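Local coordinates for protein aminopeptidase (Aneurinibacillus sp. AM-1, PDB 5IB9) that probably removes amino-terminal residues from peptides as a zinc-dependent aminopeptidase of family M28, and binds a dipeptide-like inhibitor at its zinc site, at residues A[46-51]-A[204-209]; A[39-44]-A[55-60]; A[298-303]-A[386-391]. All blocks are in the same frame, centred on the assembly; numbering follows the deposited sequence.

Interaction 1: A[46-51]-A[204-209]. With ZN (zinc ion), chain G.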
loop_
_atom_site.group_PDB
_atom_site.type_symbol
_atom_site.label_atom_id
_atom_site.label_comp_id
_atom_site.label_asym_id
_atom_site.label_seq_id
_atom_site.Cartn_x
_atom_site.Cartn_y
_atom_site.Cartn_z
ATOM N N GLN A 46 16.713 17.913 -9.377
ATOM C CA GLN A 46 17.856 18.772 -9.738
ATOM C C GLN A 46 17.897 20.033 -8.952
ATOM O O GLN A 46 18.970 20.456 -8.516
ATOM C CB GLN A 46 17.867 19.057 -11.236
ATOM C CG GLN A 46 19.026 20.017 -11.648
ATOM C CD GLN A 46 20.389 19.478 -11.278
ATOM O OE1 GLN A 46 20.640 18.235 -11.236
ATOM N NE2 GLN A 46 21.313 20.403 -11.067
ATOM N N GLN A 47 16.727 20.644 -8.750
ATOM C CA GLN A 47 16.761 21.904 -8.000
ATOM C C GLN A 47 17.182 21.676 -6.569
ATOM O O GLN A 47 18.056 22.381 -6.014
ATOM C CB GLN A 47 15.433 22.653 -7.988
ATOM C CG GLN A 47 14.909 22.975 -9.380
ATOM C CD GLN A 47 15.939 23.320 -10.462
ATOM O OE1 GLN A 47 16.054 22.540 -11.471
ATOM N NE2 GLN A 47 16.683 24.400 -10.274
ATOM N N PHE A 48 16.637 20.624 -5.930
ATOM C CA PHE A 48 17.059 20.408 -4.590
ATOM C C PHE A 48 18.555 20.110 -4.514
ATOM O O PHE A 48 19.219 20.550 -3.602
ATOM C CB PHE A 48 16.348 19.181 -3.976
ATOM C CG PHE A 48 14.888 19.410 -3.517
ATOM C CD1 PHE A 48 14.515 20.391 -2.625
ATOM C CD2 PHE A 48 13.886 18.543 -4.026
ATOM C CE1 PHE A 48 13.200 20.508 -2.131
ATOM C CE2 PHE A 48 12.582 18.644 -3.491
ATOM C CZ PHE A 48 12.264 19.626 -2.586
ATOM N N LYS A 49 19.038 19.322 -5.473
ATOM C CA LYS A 49 20.475 18.992 -5.439
ATOM C C LYS A 49 21.245 20.278 -5.603
ATOM O O LYS A 49 22.360 20.393 -4.970
ATOM C CB LYS A 49 20.836 18.015 -6.544
ATOM C CG LYS A 49 20.520 16.612 -6.244
ATOM C CD LYS A 49 20.952 15.818 -7.559
ATOM C CE LYS A 49 20.574 14.389 -7.594
ATOM N NZ LYS A 49 20.956 13.895 -9.053
ATOM N N SER A 50 20.784 21.201 -6.422
ATOM C CA SER A 50 21.535 22.462 -6.648
ATOM C C SER A 50 21.682 23.322 -5.402
ATOM O O SER A 50 22.564 24.213 -5.333
ATOM C CB SER A 50 20.977 23.260 -7.750
ATOM O OG SER A 50 19.813 24.011 -7.341
ATOM N N TYR A 51 20.780 23.134 -4.400
ATOM C CA TYR A 51 20.848 23.900 -3.143
ATOM C C TYR A 51 21.711 23.159 -2.130
ATOM O O TYR A 51 21.821 23.540 -0.929
ATOM C CB TYR A 51 19.430 24.046 -2.491
ATOM C CG TYR A 51 18.365 24.501 -3.439
ATOM C CD1 TYR A 51 17.013 24.103 -3.252
ATOM C CD2 TYR A 51 18.600 25.378 -4.443
ATOM C CE1 TYR A 51 16.047 24.563 -4.153
ATOM C CE2 TYR A 51 17.650 25.772 -5.352
ATOM C CZ TYR A 51 16.311 25.429 -5.123
ATOM O OH TYR A 51 15.288 25.806 -5.992
ATOM N N HIS A 204 6.068 8.998 -8.517
ATOM C CA HIS A 204 7.184 9.178 -7.569
ATOM C C HIS A 204 6.928 10.308 -6.614
ATOM O O HIS A 204 6.242 11.277 -6.945
ATOM C CB HIS A 204 8.436 9.575 -8.337
ATOM C CG HIS A 204 8.809 8.676 -9.481
ATOM N ND1 HIS A 204 8.193 8.693 -10.725
ATOM C CD2 HIS A 204 9.692 7.651 -9.510
ATOM C CE1 HIS A 204 8.677 7.690 -11.457
ATOM N NE2 HIS A 204 9.637 7.105 -10.772
ATOM N N ASN A 205 7.590 10.221 -5.426
ATOM C CA ASN A 205 7.757 11.356 -4.510
ATOM C C ASN A 205 9.223 11.754 -4.539
ATOM O O ASN A 205 10.087 10.899 -4.640
ATOM C CB ASN A 205 7.363 10.963 -3.074
ATOM C CG ASN A 205 5.972 10.383 -3.024
ATOM O OD1 ASN A 205 5.052 10.998 -3.547
ATOM N ND2 ASN A 205 5.783 9.374 -2.215
ATOM N N VAL A 206 9.478 13.039 -4.376
ATOM C CA VAL A 206 10.866 13.571 -4.350
ATOM C C VAL A 206 11.072 14.127 -2.956
ATOM O O VAL A 206 10.315 14.963 -2.480
ATOM C CB VAL A 206 11.075 14.692 -5.383
ATOM C CG1 VAL A 206 12.576 15.102 -5.224
ATOM C CG2 VAL A 206 10.777 14.191 -6.785
ATOM N N ILE A 207 12.115 13.601 -2.271
ATOM C CA ILE A 207 12.267 13.899 -0.839
ATOM C C ILE A 207 13.685 14.479 -0.577
ATOM O O ILE A 207 14.700 13.831 -0.886
ATOM C CB ILE A 207 12.139 12.657 0.016
ATOM C CG1 ILE A 207 10.771 12.007 -0.173
ATOM C CG2 ILE A 207 12.352 12.991 1.540
ATOM C CD1 ILE A 207 10.909 10.585 -0.605
ATOM N N ALA A 208 13.801 15.695 -0.017
ATOM C CA ALA A 208 15.113 16.372 0.228
ATOM C C ALA A 208 15.141 16.686 1.702
ATOM O O ALA A 208 14.254 17.285 2.210
ATOM C CB ALA A 208 15.170 17.729 -0.613
ATOM N N THR A 209 16.186 16.227 2.376
ATOM C CA THR A 209 16.212 16.328 3.861
ATOM C C THR A 209 17.402 17.187 4.262
ATOM O O THR A 209 18.517 16.890 3.796
ATOM C CB THR A 209 16.316 14.935 4.446
ATOM O OG1 THR A 209 15.131 14.168 4.113
ATOM C CG2 THR A 209 16.412 15.065 6.000
HETATM ZN ZN ZN G . 10.910 5.740 -11.553
HETATM O O HOH W 1 12.202 6.448 -12.824
HETATM O O HOH W 2 10.306 4.054 -12.378
HETATM O O HOH W 3 9.456 4.494 -13.173
HETATM O O HOH W 4 10.696 5.807 -13.624
#

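Interaction 2: A[39-44]-A[55-60]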
loop_
_atom_site.group_PDB
_atom_site.type_symbol
_atom_site.label_atom_id
_atom_site.label_comp_id
_atom_site.label_asym_id
_atom_site.label_seq_id
_atom_site.Cartn_x
_atom_site.Cartn_y
_atom_site.Cartn_z
ATOM N N LYS A 39 9.322 14.165 -16.002
ATOM C CA LYS A 39 10.138 15.302 -16.197
ATOM C C LYS A 39 10.165 16.273 -14.996
ATOM O O LYS A 39 11.188 16.887 -14.636
ATOM C CB LYS A 39 9.607 16.003 -17.478
ATOM C CG LYS A 39 10.226 17.361 -17.661
ATOM C CD LYS A 39 9.460 18.289 -18.759
ATOM C CE LYS A 39 9.399 17.486 -19.993
ATOM N NZ LYS A 39 8.440 18.173 -20.979
ATOM N N ALA A 40 8.998 16.433 -14.389
ATOM C CA ALA A 40 8.904 17.308 -13.212
ATOM C C ALA A 40 9.757 16.749 -12.024
ATOM O O ALA A 40 10.429 17.478 -11.302
ATOM C CB ALA A 40 7.421 17.492 -12.770
ATOM N N VAL A 41 9.564 15.427 -11.834
ATOM C CA VAL A 41 10.360 14.731 -10.783
ATOM C C VAL A 41 11.853 14.992 -10.991
ATOM O O VAL A 41 12.564 15.357 -10.040
ATOM C CB VAL A 41 10.017 13.230 -10.801
ATOM C CG1 VAL A 41 11.124 12.439 -10.103
ATOM C CG2 VAL A 41 8.655 13.047 -10.238
ATOM N N ARG A 42 12.339 14.843 -12.259
ATOM C CA ARG A 42 13.727 15.086 -12.488
ATOM C C ARG A 42 14.110 16.503 -12.226
ATOM O O ARG A 42 15.218 16.827 -11.728
ATOM C CB ARG A 42 14.055 14.707 -13.936
ATOM C CG ARG A 42 14.077 13.205 -14.148
ATOM C CD ARG A 42 15.512 12.779 -13.951
ATOM N NE ARG A 42 15.568 12.267 -12.603
ATOM C CZ ARG A 42 15.151 11.056 -12.267
ATOM N NH1 ARG A 42 14.628 10.292 -13.211
ATOM N NH2 ARG A 42 15.284 10.628 -10.984
ATOM N N TYR A 43 13.264 17.461 -12.646
ATOM C CA TYR A 43 13.538 18.865 -12.472
ATOM C C TYR A 43 13.642 19.211 -11.003
ATOM O O TYR A 43 14.564 19.958 -10.552
ATOM C CB TYR A 43 12.445 19.664 -13.189
ATOM C CG TYR A 43 12.618 21.171 -13.017
ATOM C CD1 TYR A 43 13.425 21.937 -13.869
ATOM C CD2 TYR A 43 11.950 21.856 -11.943
ATOM C CE1 TYR A 43 13.566 23.359 -13.703
ATOM C CE2 TYR A 43 12.088 23.235 -11.748
ATOM C CZ TYR A 43 12.830 23.982 -12.697
ATOM O OH TYR A 43 12.928 25.350 -12.537
ATOM N N ILE A 44 12.593 18.755 -10.251
ATOM C CA ILE A 44 12.523 18.970 -8.776
ATOM C C ILE A 44 13.769 18.414 -8.083
ATOM O O ILE A 44 14.430 19.157 -7.311
ATOM C CB ILE A 44 11.203 18.474 -8.226
ATOM C CG1 ILE A 44 10.118 19.393 -8.839
ATOM C CG2 ILE A 44 11.203 18.598 -6.659
ATOM C CD1 ILE A 44 8.723 18.761 -8.734
ATOM N N VAL A 55 19.061 13.869 -2.205
ATOM C CA VAL A 55 17.611 13.741 -2.601
ATOM C C VAL A 55 17.325 12.264 -2.764
ATOM O O VAL A 55 18.193 11.501 -3.233
ATOM C CB VAL A 55 17.437 14.495 -3.932
ATOM C CG1 VAL A 55 15.997 14.306 -4.436
ATOM C CG2 VAL A 55 17.660 15.967 -3.697
ATOM N N GLU A 56 16.173 11.815 -2.317
ATOM C CA GLU A 56 15.718 10.471 -2.638
ATOM C C GLU A 56 14.447 10.565 -3.485
ATOM O O GLU A 56 13.648 11.502 -3.346
ATOM C CB GLU A 56 15.284 9.789 -1.339
ATOM C CG GLU A 56 16.634 9.595 -0.494
ATOM C CD GLU A 56 17.663 8.500 -1.046
ATOM O OE1 GLU A 56 18.809 8.466 -0.526
ATOM O OE2 GLU A 56 17.416 7.725 -2.037
ATOM N N VAL A 57 14.252 9.564 -4.344
ATOM C CA VAL A 57 13.052 9.533 -5.244
ATOM C C VAL A 57 12.364 8.238 -4.877
ATOM O O VAL A 57 12.883 7.143 -5.104
ATOM C CB VAL A 57 13.444 9.636 -6.658
ATOM C CG1 VAL A 57 12.188 9.517 -7.546
ATOM C CG2 VAL A 57 14.024 11.037 -6.979
ATOM N N GLN A 58 11.180 8.324 -4.307
ATOM C CA GLN A 58 10.415 7.110 -3.917
ATOM C C GLN A 58 9.418 6.739 -5.023
ATOM O O GLN A 58 8.517 7.503 -5.270
ATOM C CB GLN A 58 9.715 7.353 -2.581
ATOM C CG GLN A 58 8.877 6.081 -2.115
ATOM C CD GLN A 58 7.926 6.397 -1.038
ATOM O OE1 GLN A 58 7.556 7.567 -0.749
ATOM N NE2 GLN A 58 7.492 5.393 -0.335
ATOM N N PRO A 59 9.560 5.555 -5.661
ATOM C CA PRO A 59 8.619 5.162 -6.747
ATOM C C PRO A 59 7.448 4.530 -6.122
ATOM O O PRO A 59 7.560 3.920 -5.012
ATOM C CB PRO A 59 9.430 4.134 -7.578
ATOM C CG PRO A 59 10.304 3.413 -6.485
ATOM C CD PRO A 59 10.615 4.514 -5.418
ATOM N N PHE A 60 6.303 4.509 -6.835
ATOM C CA PHE A 60 5.189 3.696 -6.365
ATOM C C PHE A 60 4.294 3.398 -7.565
ATOM O O PHE A 60 4.212 4.168 -8.465
ATOM C CB PHE A 60 4.353 4.325 -5.200
ATOM C CG PHE A 60 3.804 5.661 -5.510
ATOM C CD1 PHE A 60 2.545 5.870 -6.161
ATOM C CD2 PHE A 60 4.583 6.788 -5.290
ATOM C CE1 PHE A 60 2.143 7.189 -6.479
ATOM C CE2 PHE A 60 4.142 8.056 -5.607
ATOM C CZ PHE A 60 2.923 8.311 -6.170
#

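Interaction 3: A[298-303]-A[386-391]. With ZN (zinc ion), chain D; ZN (zinc ion), chain C; ZN (zinc ion), chain E; BES (2-(3-amino-2-hydroxy-4-phenyl-butyrylamino)-4-methyl-pentanoic acid), chain H.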
loop_
_atom_site.group_PDB
_atom_site.type_symbol
_atom_site.label_atom_id
_atom_site.label_comp_id
_atom_site.label_asym_id
_atom_site.label_seq_id
_atom_site.Cartn_x
_atom_site.Cartn_y
_atom_site.Cartn_z
ATOM N N PHE A 298 3.465 20.829 7.020
ATOM C CA PHE A 298 2.933 22.015 6.267
ATOM C C PHE A 298 2.701 21.611 4.849
ATOM O O PHE A 298 3.628 21.286 4.150
ATOM C CB PHE A 298 3.912 23.166 6.308
ATOM C CG PHE A 298 4.184 23.729 7.682
ATOM C CD1 PHE A 298 3.744 25.065 7.958
ATOM C CD2 PHE A 298 4.879 23.032 8.676
ATOM C CE1 PHE A 298 3.999 25.620 9.192
ATOM C CE2 PHE A 298 5.124 23.619 9.939
ATOM C CZ PHE A 298 4.699 24.900 10.193
ATOM N N GLN A 299 1.461 21.592 4.384
ATOM C CA GLN A 299 1.114 21.306 2.988
ATOM C C GLN A 299 0.801 22.560 2.168
ATOM O O GLN A 299 0.037 23.413 2.648
ATOM C CB GLN A 299 -0.085 20.357 2.942
ATOM C CG GLN A 299 -0.611 20.143 1.502
ATOM C CD GLN A 299 0.336 19.291 0.610
ATOM O OE1 GLN A 299 1.352 18.826 1.033
ATOM N NE2 GLN A 299 -0.063 19.011 -0.618
ATOM N N LEU A 300 1.521 22.755 1.068
ATOM C CA LEU A 300 1.327 24.007 0.234
ATOM C C LEU A 300 0.647 23.557 -1.052
ATOM O O LEU A 300 1.199 22.802 -1.852
ATOM C CB LEU A 300 2.753 24.519 -0.098
ATOM C CG LEU A 300 3.634 24.935 1.110
ATOM C CD1 LEU A 300 5.023 25.002 0.642
ATOM C CD2 LEU A 300 3.223 26.441 1.322
ATOM N N ASP A 301 -0.608 24.000 -1.195
ATOM C CA ASP A 301 -1.391 23.617 -2.446
ATOM C C ASP A 301 -2.244 24.836 -2.796
ATOM O O ASP A 301 -3.117 25.208 -1.997
ATOM C CB ASP A 301 -2.245 22.451 -2.068
ATOM C CG ASP A 301 -2.805 21.640 -3.296
ATOM O OD1 ASP A 301 -2.657 22.137 -4.420
ATOM O OD2 ASP A 301 -3.251 20.476 -3.202
ATOM N N MET A 302 -2.003 25.349 -3.989
ATOM C CA MET A 302 -2.638 26.544 -4.527
ATOM C C MET A 302 -2.338 27.793 -3.732
ATOM O O MET A 302 -3.161 28.260 -3.007
ATOM C CB MET A 302 -4.128 26.278 -4.698
ATOM C CG MET A 302 -4.304 25.276 -5.711
ATOM S SD MET A 302 -5.994 24.626 -5.973
ATOM C CE MET A 302 -6.901 26.117 -6.305
ATOM N N VAL A 303 -1.128 28.298 -3.919
ATOM C CA VAL A 303 -0.628 29.364 -3.082
ATOM C C VAL A 303 -0.036 30.544 -3.884
ATOM O O VAL A 303 0.748 31.337 -3.371
ATOM C CB VAL A 303 0.484 28.880 -2.101
ATOM C CG1 VAL A 303 -0.178 27.947 -1.035
ATOM C CG2 VAL A 303 1.650 28.083 -2.845
ATOM N N ASP A 386 5.514 35.115 -2.646
ATOM C CA ASP A 386 6.436 35.574 -1.702
ATOM C C ASP A 386 5.816 35.619 -0.278
ATOM O O ASP A 386 6.522 35.327 0.704
ATOM C CB ASP A 386 6.955 37.003 -2.083
ATOM C CG ASP A 386 8.076 37.487 -1.136
ATOM O OD1 ASP A 386 9.239 37.045 -1.232
ATOM O OD2 ASP A 386 7.773 38.349 -0.158
ATOM N N ASN A 387 4.539 36.046 -0.170
ATOM C CA ASN A 387 3.955 36.172 1.136
ATOM C C ASN A 387 3.784 34.789 1.748
ATOM O O ASN A 387 4.013 34.647 2.947
ATOM C CB ASN A 387 2.575 36.802 0.938
ATOM C CG ASN A 387 1.822 36.960 2.290
ATOM O OD1 ASN A 387 2.343 37.628 3.212
ATOM N ND2 ASN A 387 0.748 36.317 2.422
ATOM N N VAL A 388 3.386 33.799 0.933
ATOM C CA VAL A 388 3.229 32.434 1.495
ATOM C C VAL A 388 4.579 31.899 1.912
ATOM O O VAL A 388 4.762 31.269 2.985
ATOM C CB VAL A 388 2.503 31.519 0.528
ATOM C CG1 VAL A 388 2.506 30.011 1.044
ATOM C CG2 VAL A 388 1.118 32.052 0.368
ATOM N N ALA A 389 5.593 32.092 1.074
ATOM C CA ALA A 389 6.897 31.650 1.470
ATOM C C ALA A 389 7.359 32.378 2.740
ATOM O O ALA A 389 7.955 31.716 3.626
ATOM C CB ALA A 389 7.882 31.957 0.271
ATOM N N ASP A 390 7.098 33.707 2.879
ATOM C CA ASP A 390 7.542 34.349 4.142
ATOM C C ASP A 390 6.824 33.767 5.330
ATOM O O ASP A 390 7.406 33.556 6.370
ATOM C CB ASP A 390 7.221 35.867 4.001
ATOM C CG ASP A 390 8.085 36.558 3.055
ATOM O OD1 ASP A 390 9.158 36.096 2.713
ATOM O OD2 ASP A 390 7.633 37.641 2.631
ATOM N N ILE A 391 5.489 33.569 5.255
ATOM C CA ILE A 391 4.709 33.094 6.403
ATOM C C ILE A 391 5.079 31.605 6.763
ATOM O O ILE A 391 5.345 31.265 7.944
ATOM C CB ILE A 391 3.258 33.274 6.167
ATOM C CG1 ILE A 391 2.837 34.770 6.252
ATOM C CG2 ILE A 391 2.400 32.481 7.164
ATOM C CD1 ILE A 391 1.469 35.112 5.626
HETATM ZN ZN ZN D . 8.535 38.842 1.384
HETATM ZN ZN ZN C . -3.608 20.588 -5.480
HETATM ZN ZN ZN E . 11.002 37.625 -0.556
HETATM N N2 BES H . -5.756 21.530 -4.431
HETATM C C1 BES H . -6.829 20.542 -4.545
HETATM C C6 BES H . -7.635 20.563 -3.248
HETATM C C7 BES H . -8.504 21.781 -2.953
HETATM C C8 BES H . -9.237 22.466 -3.954
HETATM C C12 BES H . -8.599 22.206 -1.609
HETATM C C9 BES H . -10.050 23.562 -3.594
HETATM C C11 BES H . -9.414 23.316 -1.249
HETATM C C10 BES H . -10.129 23.988 -2.253
HETATM C C2 BES H . -6.237 19.153 -4.813
HETATM O O2 BES H . -5.291 19.449 -5.839
HETATM C C3 BES H . -7.360 18.339 -5.357
HETATM O O3 BES H . -7.826 18.660 -6.444
HETATM N N1 BES H . -7.831 17.401 -4.608
HETATM C C4 BES H . -8.990 16.632 -5.071
HETATM C C13 BES H . -9.228 15.645 -3.941
HETATM C C14 BES H . -8.080 14.657 -3.710
HETATM C C15 BES H . -8.608 13.711 -2.639
HETATM C C16 BES H . -7.598 13.922 -4.963
HETATM C C5 BES H . -10.274 17.449 -5.142
HETATM O O1 BES H . -11.241 17.003 -5.825
HETATM O O4 BES H . -10.406 18.531 -4.541
HETATM O O HOH W 5 10.331 38.857 1.024
HETATM O O HOH W 6 7.739 40.783 1.445
HETATM O O HOH W 7 8.162 40.832 2.675
HETATM O O HOH W 8 11.006 39.139 -1.962
HETATM O O HOH W 9 13.066 38.318 -0.059
#

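Interaction 1: A[46-51]-A[204-209]
Two torsions set the geometry by which Phe48 meets Ala208 and Val206. Phe48 carries its ring with CG anti to the carbonyl carbon (chi1 -78°), which lays the ring against the strand, while Val206 holds CG1 anti to its backbone N (chi1 -179°), a setting that turns this methyl toward the ring's edge. The two strand residues then meet different parts of one aromatic group. Ala208 CB sits over a face, 3.4 Å from the centroid of the Phe48 ring and only 16° off its normal, the geometry of a CH-pi contact. It leans toward the side of the ring nearest the backbone, with Phe48 CG 3.4 Å from Ala208 CB. Val206 CG1 approaches near the ring plane instead and is shared between two edge carbons, being 3.9 Å from both Phe48 CD2 and Phe48 CE2. A residue as small as alanine over the face is consistent with the close approach, 6.6 Å between the CA atoms of Phe48 and Ala208. Leu249 and Ala252 of helix 238-256 and Phe266 of strand 263-269 also touch the ring, which places it in the hydrophobic layer between helices and sheet of an alpha/beta domain. Just beyond Phe48 the helix runs out, and Ser50 OG donates to Gln47 O at 2.7 Å, on a lone pair in the carbonyl plane. One strand thus carries the apolar contacts of Val206 and Ala208 and, two residues before Val206, His204, whose NE2 binds a zinc ion at 2.0 Å that Glu288 of the second subunit also binds. Between Phe48 and its two strand partners, carbon atoms alone carry the contact, which implies attraction by dispersion and CH-pi interaction.

Interaction 2: A[39-44]-A[55-60]
The guanidinium of Arg42 is met obliquely by a methyl group of Val57, with Arg42 NH2 4.2 Å from Val57 CG2. The CB of Arg42 points away from the strand, but bends at chi2 (-93°) and chi3 (99°) fold the chain back so that the flat group returns toward Val57. Glu45, on the same helix, forms a salt bridge with NH2 and gives the charged end its polar partner, leaving Val57 as an apolar neighbour. Deeper in, Val41 CG1 touches Val57 CG1 at 4.0 Å, the two side chains crossing obliquely. This loose meeting of single methyls matches the backbone spacing, with 8.1 Å between the CA atoms of Val41 and Val57. The motif is a helix, a short loop and a strand: helix 35-50 runs out, the chain turns, and strand 55-66 comes back along the helix, pairing antiparallel with strand 187-210. Val57 also touches Glu45 of the helix and His204 of that neighbouring strand. Along strand 55-66 the backbone of Val57 is hydrogen-bonded to the second subunit, while Ser287 and the carbonyl of Ala284, both of that subunit, bind the side chains of Glu56 and Gln58.

Interaction 3: A[298-303]-A[386-391]
Asp301 lies between Leu300 and Val303, the two residues that pack on Val388, and its OD2 is gripped by a zinc ion at 2.3 Å and by a hydrogen bond with Ser346. The carboxylate chelates, OD1 of Asp301 reaching the same metal at 2.1 Å, and His228 and Asp240 join it there. The inhibitor completes this site through its N2 and O2, the latter 2.1 Å from the zinc. On the side of the strand end turned from the metal, Val388 projects from its helix with CG1 anti to the backbone N (chi1 172°), which brings that methyl 3.7 Å from Leu300 CD2 and 3.9 Å from Val303 CB. The other branch, Val388 CG2, rests 3.8 Å from Val303 O. Shortening Val388 to an alanine would probably open a gap between the helix and the turn after the strand, leaving Leu300 CD2 and Val303 CB without their methyl partner. With its CB directed away from the strand, Asp386 bridges two further zinc ions, one on each carboxylate oxygen; Asp390, one helical turn on, binds one of them, and Thr13 the other. Asp240 also binds a second active-site zinc with Glu273 and His371, and this two-zinc site at the end of a central parallel strand is characteristic of M28 exopeptidases.

Interactions 1 and 2 form one continuous patch, their centres 7 Å apart: both use helix 35-50, and their strands are hydrogen-bonded neighbours, with Ile207 N 2.8 Å from Glu56 O and Asn205 O 2.8 Å from Gln58 N. Val55 fills the seam, its CG2 3.5 Å from Phe48 CB. Interaction 3 stands apart, its centre about 18 Å from that of interaction 1 and about 21 Å from that of interaction 2. Helix 238-256 spans part of this distance, touching both Phe48 and Leu300. The inhibitor-bound zinc site belongs to interaction 3; His228, a ligand of that zinc, has its side chain about 8 Å from that of Leu300 and about 10 Å from those of Val206 and Val41.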